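Long-range contact in fructuronate-tagaturonate epimerase UxaE from Cohnella laeviribosi in complex with 1 glycerol (Cohnella laeviribosi, PDB 6IL9), which interconverts fructuronate and tagaturonate by epimerisation, probably with the zinc ion bound in its TIM-barrel domain: residues 77-82 and 145-150. Sequence-based numbering, arbitrary orientation.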
# COMPACT_ATOMS: atom_id res chain seq x y z
N ARG A 77 -3.20 -23.00 7.42
CA ARG A 77 -3.45 -23.86 8.57
C ARG A 77 -2.18 -24.56 9.04
O ARG A 77 -1.98 -24.74 10.25
CB ARG A 77 -4.54 -24.88 8.24
CG ARG A 77 -4.72 -25.94 9.34
CD ARG A 77 -6.02 -26.73 9.17
NE ARG A 77 -6.17 -27.29 7.83
CZ ARG A 77 -6.90 -26.75 6.86
NH1 ARG A 77 -6.98 -27.33 5.67
NH2 ARG A 77 -7.55 -25.61 7.09
N HIS A 78 -1.32 -24.96 8.11
CA HIS A 78 -0.14 -25.74 8.46
C HIS A 78 1.13 -24.91 8.62
O HIS A 78 2.10 -25.39 9.20
CB HIS A 78 0.10 -26.82 7.39
CG HIS A 78 -1.02 -27.82 7.30
ND1 HIS A 78 -0.98 -29.05 7.90
CD2 HIS A 78 -2.22 -27.75 6.67
CE1 HIS A 78 -2.10 -29.70 7.66
NE2 HIS A 78 -2.87 -28.94 6.91
N PHE A 79 1.14 -23.67 8.12
CA PHE A 79 2.32 -22.82 8.17
C PHE A 79 1.90 -21.44 8.64
O PHE A 79 1.55 -20.57 7.83
CB PHE A 79 3.01 -22.77 6.81
CG PHE A 79 3.44 -24.12 6.31
CD1 PHE A 79 4.58 -24.72 6.81
CD2 PHE A 79 2.69 -24.78 5.34
CE1 PHE A 79 4.98 -25.97 6.36
CE2 PHE A 79 3.09 -26.03 4.88
CZ PHE A 79 4.23 -26.62 5.39
N PRO A 80 1.91 -21.20 9.96
CA PRO A 80 1.43 -19.91 10.47
C PRO A 80 2.16 -18.70 9.92
O PRO A 80 1.56 -17.62 9.85
CB PRO A 80 1.64 -20.06 11.99
CG PRO A 80 1.51 -21.55 12.22
CD PRO A 80 2.17 -22.18 11.03
N PHE A 81 3.43 -18.83 9.50
CA PHE A 81 4.12 -17.65 8.97
C PHE A 81 3.50 -17.15 7.67
O PHE A 81 3.81 -16.02 7.26
CB PHE A 81 5.62 -17.93 8.78
CG PHE A 81 5.93 -18.79 7.58
CD1 PHE A 81 6.24 -18.22 6.35
CD2 PHE A 81 5.94 -20.17 7.69
CE1 PHE A 81 6.53 -19.00 5.25
CE2 PHE A 81 6.23 -20.97 6.59
CZ PHE A 81 6.53 -20.39 5.37
N THR A 82 2.64 -17.93 7.02
CA THR A 82 1.94 -17.48 5.82
C THR A 82 0.65 -16.72 6.12
O THR A 82 -0.03 -16.30 5.18
CB THR A 82 1.60 -18.67 4.90
OG1 THR A 82 0.68 -19.56 5.55
CG2 THR A 82 2.87 -19.43 4.53
N ALA A 145 4.00 -15.57 -1.62
CA ALA A 145 5.31 -14.95 -1.73
C ALA A 145 6.21 -15.31 -0.55
O ALA A 145 7.38 -15.65 -0.74
CB ALA A 145 5.17 -13.43 -1.84
N VAL A 146 5.69 -15.21 0.68
CA VAL A 146 6.57 -15.52 1.80
C VAL A 146 6.87 -17.01 1.84
O VAL A 146 7.94 -17.42 2.30
CB VAL A 146 6.01 -15.04 3.15
CG1 VAL A 146 5.87 -13.53 3.16
CG2 VAL A 146 4.68 -15.72 3.49
N PHE A 147 5.95 -17.85 1.35
CA PHE A 147 6.22 -19.28 1.26
C PHE A 147 7.31 -19.55 0.23
O PHE A 147 8.28 -20.28 0.51
CB PHE A 147 4.93 -20.03 0.92
CG PHE A 147 5.05 -21.54 0.99
CD1 PHE A 147 4.89 -22.20 2.20
CD2 PHE A 147 5.29 -22.28 -0.15
CE1 PHE A 147 4.99 -23.59 2.27
CE2 PHE A 147 5.39 -23.67 -0.09
CZ PHE A 147 5.24 -24.32 1.12
N GLN A 148 7.19 -18.95 -0.95
CA GLN A 148 8.19 -19.13 -2.00
C GLN A 148 9.59 -18.75 -1.52
O GLN A 148 10.57 -19.44 -1.84
CB GLN A 148 7.82 -18.28 -3.21
CG GLN A 148 8.84 -18.35 -4.33
CD GLN A 148 8.44 -17.50 -5.52
OE1 GLN A 148 7.28 -17.47 -5.91
NE2 GLN A 148 9.41 -16.80 -6.08
N GLU A 149 9.70 -17.66 -0.77
CA GLU A 149 10.98 -17.13 -0.33
C GLU A 149 11.39 -17.61 1.05
O GLU A 149 12.46 -17.20 1.53
CB GLU A 149 10.93 -15.60 -0.33
CG GLU A 149 10.69 -14.99 -1.69
CD GLU A 149 11.86 -15.22 -2.64
OE1 GLU A 149 13.01 -15.30 -2.16
OE2 GLU A 149 11.60 -15.32 -3.85
N GLY A 150 10.59 -18.46 1.68
CA GLY A 150 10.93 -18.95 3.01
C GLY A 150 11.12 -17.83 4.01
O GLY A 150 12.06 -17.88 4.82
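Thr82 and Val146 bring the backbones closest, CA to CA 6.4 Å, where the short 3-10 turn 80-82 meets the last turn of helix 135-149; no hydrogen bond crosses, and the two are held by van der Waals contacts. Phe147 has CG anti to the backbone N (chi1 -172°), which carries its ring out toward Phe79. There its edge meets the face of Phe79 in a T-shaped pair, with the planes at 63°. A flat ring suits both places, one giving a face and the other a C-H edge. The ring of Phe81 takes Val146 O at its edge, 3.6 Å from CE1, while its CD1 rests on CG2 of Val146, whose branched side chain also packs against CA of Thr82. Threonine serves two ends: OG1 bonds back to Phe79 O at 2.6 Å, fastening the turn, and CG2 lies against the edge of the Phe147 ring. A serine in place of Thr82 would probably keep the hydroxyl bond but open a gap beside Phe147 CD1. Val31 of strand 29-36 packs on both Phe147 and Phe79, so the contact ties barrel helix 135-149 and the turn after helix 69-78 to the N-terminal antiparallel sheet.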